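Local coordinates for alpha-1,4-endofucoidanase (Mariniflexile fucanivorans, PDB 6DLH), which cleaves internal alpha-1,4 linkages of fucoidan, as a retaining glycoside hydrolase of family GH107 related in structure and mechanism to the GH29 alpha-L-fucosidases, at residues R249-F254 with S283-D288; A257-A260 with A266-F269. All coordinates share one frame; numbering follows the deposited sequence.

Contact 1 (R249-F254 with S283-D288)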
loop_
_atom_site.group_PDB
_atom_site.type_symbol
_atom_site.label_atom_id
_atom_site.label_comp_id
_atom_site.label_asym_id
_atom_site.label_seq_id
_atom_site.Cartn_x
_atom_site.Cartn_y
_atom_site.Cartn_z
ATOM N N ARG A 249 4.715 17.845 -23.629
ATOM C CA ARG A 249 3.292 18.064 -23.415
ATOM C C ARG A 249 2.755 17.034 -22.426
ATOM O O ARG A 249 1.952 17.374 -21.557
ATOM C CB ARG A 249 2.507 18.056 -24.732
ATOM C CG ARG A 249 2.630 19.337 -25.549
ATOM C CD ARG A 249 2.013 20.547 -24.873
ATOM N NE ARG A 249 2.126 21.760 -25.673
ATOM C CZ ARG A 249 1.866 22.987 -25.231
ATOM N NH1 ARG A 249 2.008 24.028 -26.036
ATOM N NH2 ARG A 249 1.465 23.176 -23.986
ATOM N N ILE A 250 3.211 15.782 -22.576
ATOM C CA ILE A 250 2.870 14.711 -21.656
ATOM C C ILE A 250 3.407 15.048 -20.265
ATOM O O ILE A 250 2.696 14.884 -19.277
ATOM C CB ILE A 250 3.374 13.348 -22.171
ATOM C CG1 ILE A 250 3.004 13.132 -23.642
ATOM C CG2 ILE A 250 2.866 12.226 -21.278
ATOM C CD1 ILE A 250 3.478 11.820 -24.229
ATOM N N TYR A 251 4.652 15.543 -20.202
ATOM C CA TYR A 251 5.244 15.966 -18.943
ATOM C C TYR A 251 4.334 16.990 -18.272
ATOM O O TYR A 251 4.130 16.937 -17.060
ATOM C CB TYR A 251 6.683 16.453 -19.139
ATOM C CG TYR A 251 7.652 15.354 -19.502
ATOM C CD1 TYR A 251 8.228 14.544 -18.529
ATOM C CD2 TYR A 251 7.976 15.104 -20.824
ATOM C CE1 TYR A 251 9.107 13.525 -18.864
ATOM C CE2 TYR A 251 8.850 14.087 -21.176
ATOM C CZ TYR A 251 9.421 13.298 -20.194
ATOM O OH TYR A 251 10.273 12.292 -20.553
ATOM N N GLN A 252 3.773 17.887 -19.093
ATOM C CA GLN A 252 2.885 18.949 -18.645
ATOM C C GLN A 252 1.567 18.361 -18.146
ATOM O O GLN A 252 1.070 18.756 -17.093
ATOM C CB GLN A 252 2.606 19.930 -19.786
ATOM C CG GLN A 252 1.894 21.195 -19.326
ATOM C CD GLN A 252 1.720 22.206 -20.433
ATOM O OE1 GLN A 252 1.579 21.847 -21.603
ATOM N NE2 GLN A 252 1.723 23.479 -20.063
ATOM N N ALA A 253 1.015 17.416 -18.914
ATOM C CA ALA A 253 -0.277 16.832 -18.597
ATOM C C ALA A 253 -0.238 16.247 -17.187
ATOM O O ALA A 253 -1.137 16.493 -16.383
ATOM C CB ALA A 253 -0.652 15.797 -19.634
ATOM N N PHE A 254 0.845 15.516 -16.896
ATOM C CA PHE A 254 1.014 14.813 -15.636
ATOM C C PHE A 254 1.199 15.813 -14.498
ATOM O O PHE A 254 0.521 15.714 -13.475
ATOM C CB PHE A 254 2.142 13.789 -15.760
ATOM C CG PHE A 254 1.742 12.479 -16.387
ATOM C CD1 PHE A 254 1.162 12.435 -17.648
ATOM C CD2 PHE A 254 1.967 11.280 -15.726
ATOM C CE1 PHE A 254 0.803 11.224 -18.226
ATOM C CE2 PHE A 254 1.601 10.070 -16.300
ATOM C CZ PHE A 254 1.018 10.043 -17.549
ATOM N N SER A 283 18.958 16.152 -16.828
ATOM C CA SER A 283 18.528 17.537 -16.715
ATOM C C SER A 283 17.025 17.643 -16.448
ATOM O O SER A 283 16.236 16.822 -16.912
ATOM C CB SER A 283 18.913 18.310 -17.949
ATOM O OG SER A 283 18.962 19.697 -17.657
ATOM N N ALA A 284 16.643 18.675 -15.695
ATOM C CA ALA A 284 15.251 18.927 -15.361
ATOM C C ALA A 284 14.444 19.231 -16.625
ATOM O O ALA A 284 14.883 20.001 -17.482
ATOM C CB ALA A 284 15.174 20.076 -14.386
ATOM N N THR A 285 13.257 18.616 -16.730
ATOM C CA THR A 285 12.247 19.100 -17.652
ATOM C C THR A 285 11.648 20.372 -17.060
ATOM O O THR A 285 12.068 20.819 -15.993
ATOM C CB THR A 285 11.155 18.060 -17.924
ATOM O OG1 THR A 285 10.432 17.848 -16.711
ATOM C CG2 THR A 285 11.687 16.761 -18.485
ATOM N N LEU A 286 10.663 20.949 -17.757
ATOM C CA LEU A 286 9.998 22.146 -17.268
ATOM C C LEU A 286 9.077 21.793 -16.098
ATOM O O LEU A 286 8.503 22.682 -15.475
ATOM C CB LEU A 286 9.222 22.796 -18.421
ATOM C CG LEU A 286 10.071 23.453 -19.514
ATOM C CD1 LEU A 286 9.291 23.562 -20.814
ATOM C CD2 LEU A 286 10.587 24.819 -19.079
ATOM N N PHE A 287 8.961 20.496 -15.785
ATOM C CA PHE A 287 7.931 20.043 -14.861
ATOM C C PHE A 287 8.521 19.281 -13.673
ATOM O O PHE A 287 7.774 18.797 -12.827
ATOM C CB PHE A 287 6.814 19.316 -15.622
ATOM C CG PHE A 287 6.193 20.158 -16.709
ATOM C CD1 PHE A 287 5.334 21.203 -16.395
ATOM C CD2 PHE A 287 6.508 19.942 -18.043
ATOM C CE1 PHE A 287 4.787 21.997 -17.393
ATOM C CE2 PHE A 287 5.966 20.740 -19.040
ATOM C CZ PHE A 287 5.107 21.766 -18.713
ATOM N N ASP A 288 9.859 19.215 -13.599
ATOM C CA ASP A 288 10.567 18.606 -12.483
ATOM C C ASP A 288 10.786 19.641 -11.380
ATOM O O ASP A 288 11.399 20.679 -11.614
ATOM C CB ASP A 288 11.914 18.035 -12.934
ATOM C CG ASP A 288 11.814 16.699 -13.644
ATOM O OD1 ASP A 288 11.472 15.695 -12.968
ATOM O OD2 ASP A 288 12.090 16.666 -14.860
#

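Contact 2 (A257-A260 with A266-F269)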
loop_
_atom_site.group_PDB
_atom_site.type_symbol
_atom_site.label_atom_id
_atom_site.label_comp_id
_atom_site.label_asym_id
_atom_site.label_seq_id
_atom_site.Cartn_x
_atom_site.Cartn_y
_atom_site.Cartn_z
ATOM N N ALA A 257 -2.014 17.796 -13.798
ATOM C CA ALA A 257 -2.990 16.915 -13.180
ATOM C C ALA A 257 -2.742 16.808 -11.675
ATOM O O ALA A 257 -3.694 16.692 -10.907
ATOM C CB ALA A 257 -2.955 15.564 -13.847
ATOM N N CYS A 258 -1.462 16.849 -11.270
ATOM C CA CYS A 258 -1.060 16.776 -9.874
ATOM C C CYS A 258 -1.282 18.133 -9.209
ATOM O O CYS A 258 -1.693 18.206 -8.049
ATOM C CB CYS A 258 0.408 16.369 -9.733
ATOM S SG CYS A 258 0.789 14.697 -10.327
ATOM N N HIS A 259 -0.995 19.208 -9.953
ATOM C CA HIS A 259 -1.037 20.546 -9.383
ATOM C C HIS A 259 -2.478 21.042 -9.258
ATOM O O HIS A 259 -2.740 21.977 -8.507
ATOM C CB HIS A 259 -0.128 21.506 -10.154
ATOM C CG HIS A 259 1.327 21.291 -9.902
ATOM N ND1 HIS A 259 2.224 21.045 -10.926
ATOM C CD2 HIS A 259 2.043 21.283 -8.755
ATOM C CE1 HIS A 259 3.433 20.908 -10.422
ATOM N NE2 HIS A 259 3.347 21.048 -9.091
ATOM N N ALA A 260 -3.403 20.394 -9.979
ATOM C CA ALA A 260 -4.822 20.690 -9.865
ATOM C C ALA A 260 -5.308 20.369 -8.453
ATOM O O ALA A 260 -6.143 21.091 -7.910
ATOM C CB ALA A 260 -5.598 19.930 -10.917
ATOM N N ALA A 266 5.444 18.569 -5.286
ATOM C CA ALA A 266 6.710 18.495 -6.006
ATOM C C ALA A 266 6.703 17.288 -6.940
ATOM O O ALA A 266 6.270 16.204 -6.545
ATOM C CB ALA A 266 7.848 18.431 -5.018
ATOM N N ILE A 267 7.192 17.483 -8.174
ATOM C CA ILE A 267 7.079 16.481 -9.232
ATOM C C ILE A 267 8.478 16.060 -9.672
ATOM O O ILE A 267 9.373 16.902 -9.769
ATOM C CB ILE A 267 6.270 17.011 -10.445
ATOM C CG1 ILE A 267 5.026 17.824 -10.053
ATOM C CG2 ILE A 267 5.944 15.896 -11.433
ATOM C CD1 ILE A 267 4.034 17.095 -9.163
ATOM N N ALA A 268 8.638 14.761 -9.966
ATOM C CA ALA A 268 9.881 14.242 -10.512
ATOM C C ALA A 268 9.575 13.146 -11.526
ATOM O O ALA A 268 8.733 12.296 -11.266
ATOM C CB ALA A 268 10.775 13.723 -9.407
ATOM N N PHE A 269 10.300 13.165 -12.655
ATOM C CA PHE A 269 10.181 12.164 -13.703
ATOM C C PHE A 269 11.493 11.396 -13.830
ATOM O O PHE A 269 12.563 11.994 -13.816
ATOM C CB PHE A 269 9.851 12.842 -15.038
ATOM C CG PHE A 269 8.524 13.557 -15.060
ATOM C CD1 PHE A 269 8.421 14.879 -14.653
ATOM C CD2 PHE A 269 7.375 12.900 -15.478
ATOM C CE1 PHE A 269 7.198 15.531 -14.671
ATOM C CE2 PHE A 269 6.151 13.553 -15.496
ATOM C CZ PHE A 269 6.067 14.866 -15.088
#

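Contact 1 (R249-F254 with S283-D288)
Tyr251, on the first turns of helix 249-259, faces Phe287 in a loop that turns sharply in front of it; their CA atoms, 6.4 Å apart, are the nearest CA pair across the contact. The helical segment carries its regular i to i+4 bonds, Ala253 N to Arg249 O and Phe254 N to Ile250 O, whereas the loop folds into a type I beta turn from Thr285 to Asp288. Phe287 sits at the third position of that turn, and its ring lies flat against the helix. Gln252 CA stands over the middle of the ring, 3.5 Å from the centroid and 11° off the normal, a CH-pi contact. The extended side chain of Gln252 then runs past the far end of the ring, with CB 3.3 Å from Phe287 CZ, and its amide is tilted 39° to the ring plane. That amide is steadied by Arg249, whose NH2 reaches Gln252 OE1 at 2.7 Å, in the carbonyl plane on a lone pair. Tyr251 CB packs on Phe287 CD2, while Thr285 CG2 lies over one face of the tyrosine ring, whose hydroxyl is hydrogen-bonded to Asn271. Thr285 OG1 stands between the backbone N and the carbonyl carbon (chi1 66°), where it accepts from Phe287 N in an ST turn and also bonds Asp288 OD2. The same carboxylate oxygen takes Thr285 N on its anti lone pair, 2.9 Å away. Cutting Phe287 back to an alanine would probably leave a gap over Gln252 CA and remove the surface on which Gln252 CB and CG and Tyr251 CB pack. No hydrogen bond joins the segments, so their fit rests on shape and apolar surface, held in place by the Arg249-Gln252 bond and the ST turn.

Contact 2 (A257-A260 with A266-F269)
Ile267 reaches from strand 266-269 to Cys258 and His259, joining the last part of helix 249-259 to the strand that follows it. Strand 266-269 lies parallel and next to strand 222-226, so the helix and strand form the returning half of a beta-alpha-beta crossover, consistent with a (beta/alpha)-barrel like that of the GH29 alpha-L-fucosidases. The backbones stay well apart, 8.2 Å between the CA atoms of Cys258 and Ile267, and side chains bridge the interval.

The apolar contacts come first. Ile267 CG1 lies anti to the carbonyl carbon (chi1 -42°), which sends the longer branch toward the helix. Its terminal CD1 meets Cys258 CB at 3.7 Å, and the sulfur SG lies slightly farther from the same methyl. Trp223 and Phe225 of strand 222-226 also touch both Cys258 and Ile267, placing the pair in the buried layer between helix and sheet.

The second kind of contact is van der Waals packing of the aliphatic branch on the imidazole of His259. The two side chains approach from opposite directions, and Ile267 CG1 meets the CE1 and NE2 atoms of the ring obliquely. No hydrogen bond joins the two segments, although NE2 makes a weak hydrogen bond to Ala265 O just ahead of the strand. The strand is tied through its backbone instead: Ala266 and Ala268 pair with Trp223, and Ile267 N is hydrogen-bonded to Asp289 OD2. Within the interface the shortest approach is that of His259 CE1 to Ile267 CG1, 3.5 Å.

In the fold
Both contacts use helix 249-259, contact 1 its first turns and contact 2 its last, and along the chain contact 2 is nested within the loop that contact 1 closes. Their centres lie about 9 Å apart and they meet directly: Asp288 OD1 accepts a probable hydrogen bond from Phe269 N at 2.8 Å, linking the 283-288 turn to strand 266-269. The rings of Tyr251 and Phe269 add an edge-to-face contact. The turn packs on the helix and bonds the strand, so all three meet around Phe269. One calcium site is not far off: the side chain of Thr285 lies about 7 Å from that of Arg332, a calcium-binding residue, and about 13 Å from a bound calcium ion.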